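Surface protein SPB1 (Streptococcus agalactiae, PDB 4UZG) forms the backbone of the group B streptococcal pilus 2b, its subunits probably being joined covalently by sortase into the fibre shaft. Local coordinates at residues K175-T180 and L245-L250; T216-G221 and I226-L231; K24-Y29 and Y36-K41. All coordinates share one frame; numbering follows the deposited sequence.

The three contacts illustrate how a beta-rich pilin closes its layers with a few well-placed side chains, a tyrosine in each contact. Contacts 1 and 2 lie in the prealbumin-like domain and share one sheet, strands 169-177 and 225-231 being neighbours in it; they meet directly where K175 CB packs 3.7 Å from T220 CG2. Contact 3 sits on the other side of the chain's centre, its centre about 64 Å from that of contact 1. Contact 2 is apolar, isoleucines against a ring. Contacts 1 and 3 each end in a tyrosine hydrogen bond, to a carboxylate in one and a backbone carbonyl in the other. All three are partly buried.

Contact 1 of 3, residues K175-T180 and L245-L250; sequences KIDGST and LGYNLL
An intramolecular isopeptide bond, the covalent brace of Gram-positive pilin domains, starts at K175 on strand 169-177, and beside it the loop residues Y247 and L250 close over the end of that strand in the prealbumin-like domain. The polar core of the contact is the meeting of Y247 with D177. The phenol OH donates to D177 OD2 at 2.6 Å, reaching the carboxylate on its anti side and only 18° out of its plane, while OD2 itself lies at the edge of the ring. Ring and carboxylate stand almost perpendicular, 89° apart, and the two side chains cross at about a right angle. With CG anti to the backbone N (chi1 -180°), the carboxylate of D177 lies beside its own carbonyl carbon, where OD2 meets the phenol and OD1 the turn. K281 forms a salt bridge with the same OD2, so this oxygen has both a phenol and an ammonium partner, which would be expected to stabilise the negative charge. A looser approach adds to this: K175 CE lies 4.4 Å from L250 CD1, and the leucine also packs on V277 and N279 of strand 273-279. K175 NZ is linked covalently to N279 CG, which ties strand 169-177 to strand 273-279, its parallel neighbour in the sheet, and fixes the end of the lysine chain. In the turn that follows the strand, D177 OD1 accepts from S179 N at 2.8 Å, an Asx turn, and from T180 N at 3.0 Å, this second donor approaching from above the carboxylate plane.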
loop_
_atom_site.group_PDB
_atom_site.type_symbol
_atom_site.label_atom_id
_atom_site.label_comp_id
_atom_site.label_asym_id
_atom_site.label_seq_id
_atom_site.Cartn_x
_atom_site.Cartn_y
_atom_site.Cartn_z
ATOM N N LYS A 175 2.708 -27.996 -0.221
ATOM C CA LYS A 175 2.474 -29.115 0.674
ATOM C C LYS A 175 3.063 -30.378 0.061
ATOM O O LYS A 175 2.739 -30.699 -1.091
ATOM C CB LYS A 175 0.968 -29.296 0.839
ATOM C CG LYS A 175 0.573 -30.315 1.840
ATOM C CD LYS A 175 1.101 -29.801 3.168
ATOM C CE LYS A 175 0.810 -30.671 4.309
ATOM N NZ LYS A 175 1.462 -31.996 4.203
ATOM N N ILE A 176 3.902 -31.074 0.817
ATOM C CA ILE A 176 4.532 -32.289 0.341
ATOM C C ILE A 176 4.452 -33.414 1.369
ATOM O O ILE A 176 4.181 -33.205 2.544
ATOM C CB ILE A 176 6.017 -32.057 -0.048
ATOM C CG1 ILE A 176 6.899 -31.783 1.188
ATOM C CG2 ILE A 176 6.145 -30.981 -1.122
ATOM C CD1 ILE A 176 8.371 -31.789 0.885
ATOM N N ASP A 177 4.701 -34.619 0.878
ATOM C CA ASP A 177 4.994 -35.779 1.724
ATOM C C ASP A 177 6.454 -35.655 2.193
ATOM O O ASP A 177 7.356 -35.516 1.373
ATOM C CB ASP A 177 4.785 -37.038 0.864
ATOM C CG ASP A 177 5.045 -38.330 1.590
ATOM O OD1 ASP A 177 6.116 -38.504 2.203
ATOM O OD2 ASP A 177 4.182 -39.213 1.445
ATOM N N GLY A 178 6.685 -35.673 3.503
ATOM C CA GLY A 178 8.023 -35.468 4.028
ATOM C C GLY A 178 9.034 -36.519 3.605
ATOM O O GLY A 178 10.236 -36.276 3.616
ATOM N N SER A 179 8.559 -37.706 3.257
ATOM C CA SER A 179 9.451 -38.793 2.852
ATOM C C SER A 179 9.715 -38.804 1.337
ATOM O O SER A 179 10.853 -38.740 0.879
ATOM C CB SER A 179 8.876 -40.133 3.277
ATOM O OG SER A 179 9.737 -41.169 2.887
ATOM N N THR A 180 8.650 -38.863 0.551
ATOM C CA THR A 180 8.791 -38.970 -0.898
ATOM C C THR A 180 8.961 -37.635 -1.617
ATOM O O THR A 180 9.348 -37.608 -2.786
ATOM C CB THR A 180 7.575 -39.624 -1.527
ATOM O OG1 THR A 180 6.461 -38.740 -1.385
ATOM C CG2 THR A 180 7.291 -40.981 -0.882
ATOM N N LEU A 245 -5.448 -36.769 2.136
ATOM C CA LEU A 245 -6.014 -38.076 2.339
ATOM C C LEU A 245 -4.942 -39.092 2.740
ATOM O O LEU A 245 -3.974 -39.287 2.019
ATOM C CB LEU A 245 -6.677 -38.514 1.036
ATOM C CG LEU A 245 -7.359 -39.875 1.016
ATOM C CD1 LEU A 245 -8.551 -39.893 1.926
ATOM C CD2 LEU A 245 -7.785 -40.238 -0.399
ATOM N N GLY A 246 -5.132 -39.759 3.879
ATOM C CA GLY A 246 -4.196 -40.768 4.348
ATOM C C GLY A 246 -3.053 -40.279 5.219
ATOM O O GLY A 246 -2.271 -41.105 5.707
ATOM N N TYR A 247 -2.954 -38.968 5.418
ATOM C CA TYR A 247 -1.898 -38.362 6.218
ATOM C C TYR A 247 -2.399 -37.979 7.607
ATOM O O TYR A 247 -3.595 -37.742 7.807
ATOM C CB TYR A 247 -1.325 -37.149 5.469
ATOM C CG TYR A 247 -0.524 -37.566 4.258
ATOM C CD1 TYR A 247 -1.137 -37.956 3.086
ATOM C CD2 TYR A 247 0.862 -37.626 4.317
ATOM C CE1 TYR A 247 -0.395 -38.383 2.007
ATOM C CE2 TYR A 247 1.602 -38.043 3.237
ATOM C CZ TYR A 247 0.977 -38.429 2.083
ATOM O OH TYR A 247 1.680 -38.876 0.976
ATOM N N ASN A 248 -1.486 -37.909 8.567
ATOM C CA ASN A 248 -1.841 -37.507 9.922
ATOM C C ASN A 248 -1.923 -35.985 10.060
ATOM O O ASN A 248 -1.082 -35.276 9.536
ATOM C CB ASN A 248 -0.816 -38.034 10.914
ATOM C CG ASN A 248 -0.830 -39.539 11.017
ATOM O OD1 ASN A 248 -1.878 -40.178 10.873
ATOM N ND2 ASN A 248 0.335 -40.120 11.251
ATOM N N LEU A 249 -2.923 -35.476 10.767
ATOM C CA LEU A 249 -3.042 -34.044 11.008
ATOM C C LEU A 249 -1.853 -33.514 11.791
ATOM O O LEU A 249 -1.512 -34.050 12.835
ATOM C CB LEU A 249 -4.324 -33.746 11.779
ATOM C CG LEU A 249 -4.673 -32.275 11.980
ATOM C CD1 LEU A 249 -4.874 -31.557 10.630
ATOM C CD2 LEU A 249 -5.933 -32.187 12.845
ATOM N N LEU A 250 -1.222 -32.477 11.261
ATOM C CA LEU A 250 -0.052 -31.869 11.892
ATOM C C LEU A 250 -0.440 -31.158 13.172
ATOM O O LEU A 250 -1.369 -30.367 13.169
ATOM C CB LEU A 250 0.610 -30.879 10.916
ATOM C CG LEU A 250 1.292 -31.567 9.725
ATOM C CD1 LEU A 250 1.629 -30.533 8.651
ATOM C CD2 LEU A 250 2.553 -32.333 10.144
#

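Contact 2 of 3, residues T216-G221 and I226-L231; sequences TEYTTG and ITITGL. With EDO (1,2-ethanediol), chain C.
Y218 lays its ring against I228, whose CG1 sits over the centre of one face, 4.0 Å from the centroid and 12° off the ring normal, a CH-pi contact. I228 CD1 extends over the same face on its CD2-CE2 side, 3.9 Å from Y218 CE2. On the opposite face T216 CG2 is offset toward the rim, which leaves the ring sandwiched between a methylene and a methyl. Nearer the backbone, I226 CG2 touches Y218 CB at 3.6 Å, the two side chains crossing at about a right angle. The other branch of I226 runs toward T220: with CG1 anti to the carbonyl carbon (chi1 -69°), CD1 comes to 3.5 Å from T220 CG2. The threonine presents this methyl while its OG1 turns to L184 O and A187 N. At the outer edge of the strand an ethanediol, probably from the crystallisation liquor, accepts from T229 N through O1 at 2.9 Å. The contact is a hydrophobic join between two sheets of the prealbumin-like domain: strand 225-231, hydrogen-bonded to strand 169-177, faces strand 218-219, the edge strand beside 188-192, with F189 and L199 filling in around I226, Y218 and I228.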
loop_
_atom_site.group_PDB
_atom_site.type_symbol
_atom_site.label_atom_id
_atom_site.label_comp_id
_atom_site.label_asym_id
_atom_site.label_seq_id
_atom_site.Cartn_x
_atom_site.Cartn_y
_atom_site.Cartn_z
ATOM N N THR A 216 -10.855 -17.983 6.446
ATOM C CA THR A 216 -10.883 -18.543 5.113
ATOM C C THR A 216 -10.066 -19.821 5.061
ATOM O O THR A 216 -8.904 -19.852 5.433
ATOM C CB THR A 216 -10.292 -17.536 4.108
ATOM O OG1 THR A 216 -11.056 -16.327 4.149
ATOM C CG2 THR A 216 -10.254 -18.112 2.705
ATOM N N GLU A 217 -10.686 -20.901 4.605
ATOM C CA GLU A 217 -10.000 -22.172 4.405
ATOM C C GLU A 217 -9.429 -22.250 2.996
ATOM O O GLU A 217 -10.145 -22.073 2.014
ATOM C CB GLU A 217 -10.957 -23.344 4.623
ATOM C CG GLU A 217 -11.323 -23.514 6.076
ATOM C CD GLU A 217 -12.071 -24.806 6.399
ATOM O OE1 GLU A 217 -12.465 -25.529 5.469
ATOM O OE2 GLU A 217 -12.255 -25.118 7.596
ATOM N N TYR A 218 -8.133 -22.546 2.909
ATOM C CA TYR A 218 -7.419 -22.706 1.654
ATOM C C TYR A 218 -7.096 -24.179 1.460
ATOM O O TYR A 218 -6.550 -24.811 2.366
ATOM C CB TYR A 218 -6.116 -21.891 1.682
ATOM C CG TYR A 218 -6.331 -20.404 1.688
ATOM C CD1 TYR A 218 -6.457 -19.708 0.492
ATOM C CD2 TYR A 218 -6.428 -19.678 2.876
ATOM C CE1 TYR A 218 -6.654 -18.325 0.490
ATOM C CE2 TYR A 218 -6.647 -18.312 2.877
ATOM C CZ TYR A 218 -6.727 -17.636 1.671
ATOM O OH TYR A 218 -6.952 -16.265 1.669
ATOM N N THR A 219 -7.377 -24.705 0.271
ATOM C CA THR A 219 -7.068 -26.084 -0.067
ATOM C C THR A 219 -5.906 -26.143 -1.044
ATOM O O THR A 219 -5.900 -25.420 -2.053
ATOM C CB THR A 219 -8.321 -26.764 -0.690
ATOM O OG1 THR A 219 -9.385 -26.761 0.250
ATOM C CG2 THR A 219 -8.039 -28.189 -1.031
ATOM N N THR A 220 -4.940 -27.022 -0.789
ATOM C CA THR A 220 -3.825 -27.180 -1.718
ATOM C C THR A 220 -4.333 -27.785 -3.038
ATOM O O THR A 220 -5.148 -28.718 -3.054
ATOM C CB THR A 220 -2.672 -27.996 -1.133
ATOM O OG1 THR A 220 -3.139 -29.306 -0.807
ATOM C CG2 THR A 220 -2.091 -27.323 0.102
ATOM N N GLY A 221 -3.879 -27.192 -4.133
ATOM C CA GLY A 221 -4.331 -27.604 -5.442
ATOM C C GLY A 221 -3.688 -28.870 -5.931
ATOM O O GLY A 221 -2.927 -29.541 -5.233
ATOM N N ILE A 226 -0.960 -23.536 -2.325
ATOM C CA ILE A 226 -1.877 -22.454 -1.966
ATOM C C ILE A 226 -1.117 -21.149 -2.166
ATOM O O ILE A 226 0.017 -21.024 -1.690
ATOM C CB ILE A 226 -2.283 -22.533 -0.478
ATOM C CG1 ILE A 226 -3.172 -23.750 -0.215
ATOM C CG2 ILE A 226 -3.008 -21.249 -0.021
ATOM C CD1 ILE A 226 -3.216 -24.156 1.241
ATOM N N THR A 227 -1.757 -20.160 -2.797
ATOM C CA THR A 227 -1.181 -18.821 -2.885
ATOM C C THR A 227 -2.059 -17.844 -2.131
ATOM O O THR A 227 -3.258 -17.743 -2.399
ATOM C CB THR A 227 -1.015 -18.385 -4.355
ATOM O OG1 THR A 227 -0.251 -19.363 -5.058
ATOM C CG2 THR A 227 -0.302 -17.059 -4.448
ATOM N N ILE A 228 -1.460 -17.092 -1.210
ATOM C CA ILE A 228 -2.143 -16.018 -0.487
ATOM C C ILE A 228 -1.420 -14.732 -0.831
ATOM O O ILE A 228 -0.250 -14.561 -0.494
ATOM C CB ILE A 228 -2.176 -16.255 1.042
ATOM C CG1 ILE A 228 -2.766 -17.638 1.375
ATOM C CG2 ILE A 228 -2.960 -15.131 1.694
ATOM C CD1 ILE A 228 -2.725 -17.995 2.849
ATOM N N THR A 229 -2.108 -13.836 -1.537
ATOM C CA THR A 229 -1.496 -12.614 -2.057
ATOM C C THR A 229 -2.115 -11.407 -1.397
ATOM O O THR A 229 -3.333 -11.256 -1.391
ATOM C CB THR A 229 -1.716 -12.531 -3.576
ATOM O OG1 THR A 229 -1.246 -13.735 -4.179
ATOM C CG2 THR A 229 -1.018 -11.314 -4.173
ATOM N N GLY A 230 -1.272 -10.518 -0.883
ATOM C CA GLY A 230 -1.750 -9.246 -0.375
ATOM C C GLY A 230 -1.598 -9.017 1.120
ATOM O O GLY A 230 -2.484 -8.423 1.736
ATOM N N LEU A 231 -0.480 -9.448 1.692
ATOM C CA LEU A 231 -0.252 -9.396 3.132
ATOM C C LEU A 231 0.901 -8.438 3.470
ATOM O O LEU A 231 1.938 -8.397 2.820
ATOM C CB LEU A 231 0.144 -10.782 3.656
ATOM C CG LEU A 231 -0.943 -11.845 3.558
ATOM C CD1 LEU A 231 -0.344 -13.209 3.801
ATOM C CD2 LEU A 231 -2.050 -11.560 4.537
HETATM C C1 EDO C . -4.997 -15.262 -3.360
HETATM O O1 EDO C . -4.840 -14.393 -2.245
HETATM C C2 EDO C . -5.974 -14.666 -4.360
HETATM O O2 EDO C . -5.395 -13.484 -4.919
#

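Contact 3 of 3, residues K24-Y29 and Y36-K41; sequences KNAVNY and YQYVIK
The hydroxyl of Y38 reaches across to the chain just beyond strand 16-26 and donates to V27 O at 2.7 Å. The C=O...O angle is 131° with the donor only slightly out of the carbonyl plane, while the carbonyl oxygen itself lies at the edge of the ring, close to the ring plane. V27 N is also near this hydroxyl, 3.1 Å from Y38 OH. A second contact comes over the ring: A26 CB lies 4.3 Å from the centroid and 25° off the normal, a CH-pi approach displaced toward the hydroxyl end, where CB is 4.0 Å from Y38 CE2. One tyrosine is thus gripped at its hydroxyl by a backbone carbonyl and along a face by a methyl, a combination that would be expected to restrict rotation of the ring. The ring arrives there because its CG is anti to the carbonyl carbon of Y38 (chi1 -76°), on a strand whose side chain at this position sets out toward segment 24-29. Outward, W97 meets the Y38 ring edge to face and touches A26 as well, and P153 and I123 add further apolar packing to the tyrosine. The contact bridges well-separated strands of the large mixed sheet: 16-26 is paired with 121-131, whereas 37-43 runs between 90-96 and 146-153, and Y38 spans the interior between these two groups.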
loop_
_atom_site.group_PDB
_atom_site.type_symbol
_atom_site.label_atom_id
_atom_site.label_comp_id
_atom_site.label_asym_id
_atom_site.label_seq_id
_atom_site.Cartn_x
_atom_site.Cartn_y
_atom_site.Cartn_z
ATOM N N LYS A 24 9.107 21.848 -0.816
ATOM C CA LYS A 24 9.818 22.755 0.069
ATOM C C LYS A 24 10.215 24.063 -0.549
ATOM O O LYS A 24 10.745 24.945 0.138
ATOM C CB LYS A 24 11.055 22.074 0.626
ATOM C CG LYS A 24 10.745 20.959 1.614
ATOM C CD LYS A 24 11.926 20.882 2.591
ATOM C CE LYS A 24 12.083 19.586 3.321
ATOM N NZ LYS A 24 12.373 18.497 2.373
ATOM N N ASN A 25 9.979 24.239 -1.820
ATOM C CA ASN A 25 10.510 25.458 -2.412
ATOM C C ASN A 25 9.491 26.539 -2.748
ATOM O O ASN A 25 9.683 27.260 -3.723
ATOM C CB ASN A 25 11.354 25.016 -3.594
ATOM C CG ASN A 25 12.397 23.985 -3.158
ATOM O OD1 ASN A 25 12.925 24.076 -2.049
ATOM N ND2 ASN A 25 12.688 23.002 -4.006
ATOM N N ALA A 26 8.449 26.720 -1.932
ATOM C CA ALA A 26 7.358 27.576 -2.375
ATOM C C ALA A 26 7.637 29.027 -2.002
ATOM O O ALA A 26 7.581 29.396 -0.828
ATOM C CB ALA A 26 6.062 27.096 -1.799
ATOM N N VAL A 27 7.968 29.825 -3.020
ATOM C CA VAL A 27 8.295 31.238 -2.870
ATOM C C VAL A 27 7.431 32.073 -3.816
ATOM O O VAL A 27 6.617 31.560 -4.585
ATOM C CB VAL A 27 9.800 31.516 -3.118
ATOM C CG1 VAL A 27 10.653 30.827 -2.065
ATOM C CG2 VAL A 27 10.198 31.099 -4.522
ATOM N N ASN A 28 7.610 33.388 -3.764
ATOM C CA ASN A 28 6.718 34.312 -4.436
ATOM C C ASN A 28 7.102 34.654 -5.880
ATOM O O ASN A 28 6.278 35.199 -6.599
ATOM C CB ASN A 28 6.585 35.555 -3.580
ATOM C CG ASN A 28 5.782 35.294 -2.306
ATOM O OD1 ASN A 28 5.056 34.307 -2.218
ATOM N ND2 ASN A 28 5.885 36.185 -1.334
ATOM N N TYR A 29 8.315 34.296 -6.303
ATOM C CA TYR A 29 8.765 34.488 -7.694
ATOM C C TYR A 29 9.370 33.212 -8.282
ATOM O O TYR A 29 10.005 32.430 -7.585
ATOM C CB TYR A 29 9.783 35.634 -7.800
ATOM C CG TYR A 29 9.145 36.950 -7.478
ATOM C CD1 TYR A 29 8.500 37.693 -8.461
ATOM C CD2 TYR A 29 9.132 37.430 -6.185
ATOM C CE1 TYR A 29 7.884 38.901 -8.160
ATOM C CE2 TYR A 29 8.518 38.628 -5.874
ATOM C CZ TYR A 29 7.888 39.350 -6.862
ATOM O OH TYR A 29 7.285 40.541 -6.536
ATOM N N TYR A 36 1.451 33.266 -8.730
ATOM C CA TYR A 36 0.079 33.503 -8.278
ATOM C C TYR A 36 -0.650 32.207 -7.880
ATOM O O TYR A 36 -1.745 32.285 -7.318
ATOM C CB TYR A 36 -0.732 34.299 -9.315
ATOM C CG TYR A 36 -0.789 33.630 -10.659
ATOM C CD1 TYR A 36 -1.715 32.636 -10.913
ATOM C CD2 TYR A 36 0.119 33.958 -11.661
ATOM C CE1 TYR A 36 -1.761 32.016 -12.146
ATOM C CE2 TYR A 36 0.074 33.347 -12.903
ATOM C CZ TYR A 36 -0.854 32.354 -13.118
ATOM O OH TYR A 36 -0.939 31.698 -14.328
ATOM N N GLN A 37 -0.054 31.037 -8.125
ATOM C CA GLN A 37 -0.620 29.780 -7.650
ATOM C C GLN A 37 0.428 28.700 -7.669
ATOM O O GLN A 37 1.403 28.799 -8.409
ATOM C CB GLN A 37 -1.810 29.353 -8.517
ATOM C CG GLN A 37 -1.435 29.015 -9.943
ATOM C CD GLN A 37 -2.630 28.701 -10.815
ATOM O OE1 GLN A 37 -3.755 29.106 -10.520
ATOM N NE2 GLN A 37 -2.387 28.005 -11.906
ATOM N N TYR A 38 0.189 27.661 -6.874
ATOM C CA TYR A 38 0.872 26.377 -7.026
ATOM C C TYR A 38 -0.178 25.325 -7.336
ATOM O O TYR A 38 -1.240 25.305 -6.716
ATOM C CB TYR A 38 1.686 25.987 -5.762
ATOM C CG TYR A 38 2.962 26.757 -5.662
ATOM C CD1 TYR A 38 4.107 26.333 -6.316
ATOM C CD2 TYR A 38 3.016 27.949 -4.954
ATOM C CE1 TYR A 38 5.268 27.090 -6.277
ATOM C CE2 TYR A 38 4.176 28.695 -4.896
ATOM C CZ TYR A 38 5.293 28.291 -5.584
ATOM O OH TYR A 38 6.452 29.037 -5.570
ATOM N N VAL A 39 0.138 24.443 -8.272
ATOM C CA VAL A 39 -0.777 23.384 -8.701
ATOM C C VAL A 39 -0.158 22.030 -8.385
ATOM O O VAL A 39 0.952 21.718 -8.845
ATOM C CB VAL A 39 -1.050 23.478 -10.204
ATOM C CG1 VAL A 39 -2.053 22.408 -10.607
ATOM C CG2 VAL A 39 -1.544 24.875 -10.601
ATOM N N ILE A 40 -0.876 21.225 -7.600
ATOM C CA ILE A 40 -0.461 19.883 -7.221
ATOM C C ILE A 40 -1.371 18.910 -7.962
ATOM O O ILE A 40 -2.580 18.900 -7.755
ATOM C CB ILE A 40 -0.616 19.679 -5.700
ATOM C CG1 ILE A 40 0.243 20.691 -4.936
ATOM C CG2 ILE A 40 -0.260 18.240 -5.319
ATOM C CD1 ILE A 40 -0.534 21.881 -4.386
ATOM N N LYS A 41 -0.778 18.094 -8.828
ATOM C CA LYS A 41 -1.530 17.115 -9.611
ATOM C C LYS A 41 -1.063 15.731 -9.240
ATOM O O LYS A 41 0.130 15.458 -9.267
ATOM C CB LYS A 41 -1.303 17.318 -11.103
ATOM C CG LYS A 41 -2.039 18.479 -11.674
ATOM C CD LYS A 41 -1.855 18.607 -13.177
ATOM C CE LYS A 41 -2.604 19.822 -13.719
ATOM N NZ LYS A 41 -2.494 19.899 -15.206
#